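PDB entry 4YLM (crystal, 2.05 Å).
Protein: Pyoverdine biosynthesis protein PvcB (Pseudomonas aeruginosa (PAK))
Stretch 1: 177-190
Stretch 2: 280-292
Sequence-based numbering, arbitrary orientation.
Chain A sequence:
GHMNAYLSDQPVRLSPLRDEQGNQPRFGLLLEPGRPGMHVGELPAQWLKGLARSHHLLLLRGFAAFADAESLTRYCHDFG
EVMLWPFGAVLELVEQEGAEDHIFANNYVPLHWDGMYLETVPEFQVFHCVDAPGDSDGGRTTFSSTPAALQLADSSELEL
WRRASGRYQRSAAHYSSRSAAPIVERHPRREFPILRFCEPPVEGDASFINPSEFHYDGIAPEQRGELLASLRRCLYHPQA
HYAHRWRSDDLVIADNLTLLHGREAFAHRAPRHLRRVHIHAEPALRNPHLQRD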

# COMPACT_ATOMS: atom_id res chain seq x y z
N SER A 177 36.26 5.71 14.35
CA SER A 177 35.06 6.38 13.85
C SER A 177 34.48 7.36 14.87
O SER A 177 34.48 7.10 16.08
N ARG A 178 33.99 8.49 14.38
CA ARG A 178 33.34 9.48 15.23
C ARG A 178 31.99 9.90 14.64
O ARG A 178 31.83 9.95 13.43
N SER A 179 31.04 10.23 15.51
CA SER A 179 29.70 10.58 15.06
C SER A 179 29.08 11.61 15.99
O SER A 179 29.24 11.53 17.21
N ALA A 180 28.38 12.59 15.42
CA ALA A 180 27.74 13.63 16.21
C ALA A 180 26.34 13.94 15.71
O ALA A 180 26.13 14.12 14.52
N ALA A 181 25.39 14.03 16.64
CA ALA A 181 23.99 14.29 16.30
C ALA A 181 23.30 15.13 17.36
O ALA A 181 23.49 14.91 18.56
N PRO A 182 22.48 16.10 16.93
CA PRO A 182 21.64 16.77 17.93
C PRO A 182 20.80 15.71 18.63
O PRO A 182 20.43 14.71 18.01
N ILE A 183 20.50 15.92 19.91
CA ILE A 183 19.62 15.03 20.65
C ILE A 183 18.22 15.04 20.01
O ILE A 183 17.61 13.99 19.81
N VAL A 184 17.71 16.23 19.71
CA VAL A 184 16.41 16.35 19.05
C VAL A 184 16.64 16.51 17.55
O VAL A 184 17.28 17.46 17.11
N GLU A 185 16.13 15.56 16.77
CA GLU A 185 16.35 15.57 15.32
C GLU A 185 15.02 15.63 14.59
O GLU A 185 13.96 15.58 15.21
N ARG A 186 15.08 15.73 13.26
CA ARG A 186 13.91 15.49 12.43
C ARG A 186 14.11 14.15 11.74
O ARG A 186 15.24 13.76 11.41
N HIS A 187 13.02 13.42 11.54
CA HIS A 187 13.14 12.18 10.79
C HIS A 187 13.75 12.53 9.44
O HIS A 187 13.30 13.48 8.78
N PRO A 188 14.78 11.78 9.03
CA PRO A 188 15.56 12.17 7.85
C PRO A 188 14.84 12.01 6.51
O PRO A 188 15.36 12.47 5.49
N ARG A 189 13.67 11.38 6.49
CA ARG A 189 12.88 11.32 5.25
C ARG A 189 11.51 11.95 5.43
O ARG A 189 10.99 12.56 4.50
N ARG A 190 10.96 11.83 6.63
CA ARG A 190 9.54 12.12 6.83
C ARG A 190 9.29 13.29 7.78
O ARG A 190 8.14 13.59 8.11
N HIS A 280 17.97 -0.87 3.48
CA HIS A 280 18.26 0.53 3.21
C HIS A 280 16.97 1.35 3.18
O HIS A 280 15.90 0.82 2.90
N ALA A 281 17.10 2.63 3.49
CA ALA A 281 16.06 3.60 3.19
C ALA A 281 15.88 3.73 1.67
O ALA A 281 16.67 3.19 0.90
N GLU A 282 14.83 4.44 1.25
CA GLU A 282 14.48 4.55 -0.17
C GLU A 282 14.50 6.01 -0.58
O GLU A 282 13.53 6.73 -0.36
N PRO A 283 15.60 6.46 -1.20
CA PRO A 283 16.73 5.59 -1.49
C PRO A 283 17.72 5.57 -0.33
O PRO A 283 17.46 6.20 0.71
N ALA A 284 18.83 4.87 -0.50
CA ALA A 284 19.78 4.70 0.61
C ALA A 284 20.08 6.01 1.32
O ALA A 284 20.22 7.05 0.69
N LEU A 285 20.18 5.96 2.65
CA LEU A 285 20.36 7.17 3.44
C LEU A 285 21.82 7.42 3.83
O LEU A 285 22.38 6.71 4.67
N ARG A 286 22.43 8.44 3.25
CA ARG A 286 23.76 8.86 3.65
C ARG A 286 23.72 9.30 5.10
O ARG A 286 22.86 10.10 5.49
N ASN A 287 24.64 8.78 5.92
CA ASN A 287 24.68 9.12 7.34
C ASN A 287 24.96 10.60 7.54
O ASN A 287 26.04 11.08 7.22
N PRO A 288 23.97 11.34 8.08
CA PRO A 288 24.13 12.78 8.29
C PRO A 288 24.97 13.13 9.51
O PRO A 288 25.29 14.30 9.71
N HIS A 289 25.32 12.14 10.32
CA HIS A 289 26.00 12.41 11.58
C HIS A 289 27.45 11.94 11.62
O HIS A 289 28.18 12.23 12.57
N LEU A 290 27.87 11.20 10.59
CA LEU A 290 29.23 10.69 10.54
C LEU A 290 30.24 11.83 10.35
O LEU A 290 30.06 12.69 9.50
N GLN A 291 31.30 11.83 11.15
CA GLN A 291 32.35 12.82 10.96
C GLN A 291 33.32 12.34 9.88
O GLN A 291 34.03 11.35 10.05
N ARG A 292 33.33 13.06 8.76
CA ARG A 292 34.19 12.73 7.63
C ARG A 292 35.33 13.74 7.53
O ARG A 292 36.31 13.52 6.82

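Contact between stretches 177-190 and 280-292 of PvcB, which buries 691 Å² summed over both sides, centred on Arg189 and His289. The backbones meet at a single bridge, Ser179 with Leu290, flanked by two nearly straight hydrogen bonds: Ala180 N to His289 O (2.9 Å) and Gln291 N to Arg178 O (3.0 Å). Here His289 lies beside the strand. Its CB points toward stretch 1 with chi1 m, and the imidazole reaches Glu185, whose CB also points toward the partner; chi1 of Glu185 lies between wells at -99°. His289 NE2 donates to Glu185 OE1 at 2.6 Å, an almost linear bond at the ring edge. Over one ring face sits the methyl of Ala181, its CB 3.4 Å from the ring centroid and 9° off the normal, a CH-pi contact. Within stretch 2, His289 N donates to Asn287 OD1 (2.8 Å); the second carboxylate oxygen of Glu185, OE2, accepts from Arg186 N (3.0 Å). Further along, Arg189 (chi1 m, chi2 m, chi3 t) extends its guanidinium to the corner of stretch 2, where a cis peptide bond precedes Pro283. There it meets backbone carbonyls rather than an acid: Arg189 NH1 and NH2 both donate to Pro283 O, at 2.7 and 2.9 Å respectively, and Arg189 NH2 makes a weak bond to Ala284 O at 3.3 Å. Both oxygens lie near the guanidinium plane. Water 1 joins the two stretches: its O accepts a weak bond from Arg189 NH2 (3.2 Å) and a bond from Arg286 N (3.1 Å). Apolar packing lies alongside: Leu285 (chi1 t, chi2 p) and Pro188 point toward each other's stretches, with Leu285 CD2 3.7 Å from Pro188 CG. At the far end, Gln291 (chi1 m, chi2 m) points toward stretch 1, and its CG lies 3.3 Å from Arg178 NH1.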

# COMPACT_ATOMS: atom_id res chain seq x y z
CB SER A 177 34.00 5.34 13.47
OG SER A 177 34.45 4.48 12.44
CB ARG A 178 34.23 10.70 15.42
CG ARG A 178 35.48 10.45 16.25
CD ARG A 178 36.31 11.72 16.39
NE ARG A 178 36.69 12.29 15.09
CZ ARG A 178 36.04 13.28 14.49
NH1 ARG A 178 34.98 13.84 15.06
NH2 ARG A 178 36.46 13.73 13.31
CB SER A 179 28.84 9.31 14.98
OG SER A 179 27.52 9.61 14.54
CB ALA A 180 28.59 14.90 16.22
CB ALA A 181 23.25 12.97 16.12
CB PRO A 182 20.73 17.66 17.08
CG PRO A 182 21.41 17.78 15.75
CD PRO A 182 22.17 16.52 15.55
CB ILE A 183 19.51 15.47 22.11
CG1 ILE A 183 20.85 15.26 22.83
CG2 ILE A 183 18.42 14.68 22.81
CD1 ILE A 183 21.18 13.80 23.04
CB VAL A 184 15.60 17.54 19.62
CG1 VAL A 184 14.24 17.67 18.92
CG2 VAL A 184 15.41 17.38 21.13
CB GLU A 185 17.11 14.31 14.89
CG GLU A 185 18.61 14.50 14.68
CD GLU A 185 18.93 15.29 13.43
OE1 GLU A 185 20.09 15.23 12.98
OE2 GLU A 185 18.02 15.97 12.89
CB ARG A 186 13.74 16.61 11.40
CG ARG A 186 14.86 16.71 10.39
CD ARG A 186 14.63 17.90 9.48
NE ARG A 186 15.61 17.99 8.40
CZ ARG A 186 16.40 19.04 8.19
NH1 ARG A 186 16.33 20.10 8.99
NH2 ARG A 186 17.25 19.04 7.16
CB HIS A 187 11.77 11.52 10.61
CG HIS A 187 11.84 10.17 9.96
ND1 HIS A 187 12.06 10.01 8.61
CD2 HIS A 187 11.75 8.92 10.48
CE1 HIS A 187 12.07 8.72 8.32
NE2 HIS A 187 11.88 8.04 9.43
CB PRO A 188 16.80 11.25 7.92
CG PRO A 188 16.31 10.04 8.70
CD PRO A 188 15.35 10.62 9.73
CB ARG A 189 12.73 9.86 4.77
CG ARG A 189 14.02 9.28 4.20
CD ARG A 189 14.40 10.05 2.93
NE ARG A 189 15.83 9.97 2.63
CZ ARG A 189 16.39 8.96 1.98
NH1 ARG A 189 15.62 7.96 1.56
NH2 ARG A 189 17.70 8.95 1.73
CB ARG A 190 8.82 10.86 7.31
CG ARG A 190 8.79 9.75 6.25
CD ARG A 190 7.94 8.58 6.74
NE ARG A 190 8.63 7.76 7.73
CZ ARG A 190 8.02 7.17 8.76
NH1 ARG A 190 6.72 7.37 8.95
NH2 ARG A 190 8.70 6.39 9.59
CB HIS A 280 18.93 0.67 1.84
CG HIS A 280 20.41 0.47 1.86
ND1 HIS A 280 21.26 1.29 2.56
CD2 HIS A 280 21.20 -0.45 1.25
CE1 HIS A 280 22.51 0.89 2.39
NE2 HIS A 280 22.50 -0.17 1.59
CB ALA A 281 16.42 4.97 3.82
CB GLU A 282 13.08 4.00 -0.44
CG GLU A 282 12.91 2.51 -0.25
CD GLU A 282 11.46 2.09 -0.44
OE1 GLU A 282 11.15 1.49 -1.49
OE2 GLU A 282 10.64 2.37 0.45
CB PRO A 283 17.36 6.27 -2.71
CG PRO A 283 17.16 7.74 -2.42
CD PRO A 283 15.83 7.84 -1.68
CB ALA A 284 21.06 4.02 0.13
CB LEU A 285 19.52 7.09 4.73
CG LEU A 285 19.74 8.22 5.74
CD1 LEU A 285 19.43 9.56 5.11
CD2 LEU A 285 18.89 8.00 7.00
CB ARG A 286 24.23 10.00 2.75
CG ARG A 286 25.61 10.54 3.08
CD ARG A 286 25.99 11.62 2.08
NE ARG A 286 27.32 12.17 2.33
CZ ARG A 286 27.55 13.24 3.07
NH1 ARG A 286 26.54 13.88 3.65
NH2 ARG A 286 28.80 13.67 3.24
CB ASN A 287 25.76 8.30 8.05
CG ASN A 287 25.71 8.45 9.56
OD1 ASN A 287 25.03 9.33 10.09
ND2 ASN A 287 26.43 7.59 10.26
CB PRO A 288 22.69 13.26 8.50
CG PRO A 288 22.00 12.09 9.11
CD PRO A 288 22.63 10.87 8.47
CB HIS A 289 25.22 11.80 12.74
CG HIS A 289 23.79 12.25 12.80
ND1 HIS A 289 22.73 11.37 12.89
CD2 HIS A 289 23.25 13.49 12.77
CE1 HIS A 289 21.60 12.06 12.93
NE2 HIS A 289 21.89 13.34 12.86
CB LEU A 290 29.39 9.67 9.42
CG LEU A 290 30.75 8.98 9.32
CD1 LEU A 290 31.05 8.23 10.59
CD2 LEU A 290 30.80 8.05 8.12
CB GLN A 291 33.08 13.10 12.27
CG GLN A 291 32.18 13.73 13.34
CD GLN A 291 31.39 14.92 12.81
OE1 GLN A 291 30.27 14.78 12.32
NE2 GLN A 291 31.98 16.11 12.91
CB ARG A 292 33.37 12.71 6.34
CG ARG A 292 32.19 11.73 6.36
CD ARG A 292 31.31 11.88 5.12
NE ARG A 292 30.26 10.86 5.06
CZ ARG A 292 29.06 11.00 5.61
NH1 ARG A 292 28.75 12.11 6.26
NH2 ARG A 292 28.16 10.02 5.51
O HOH W 1 20.55 10.32 1.72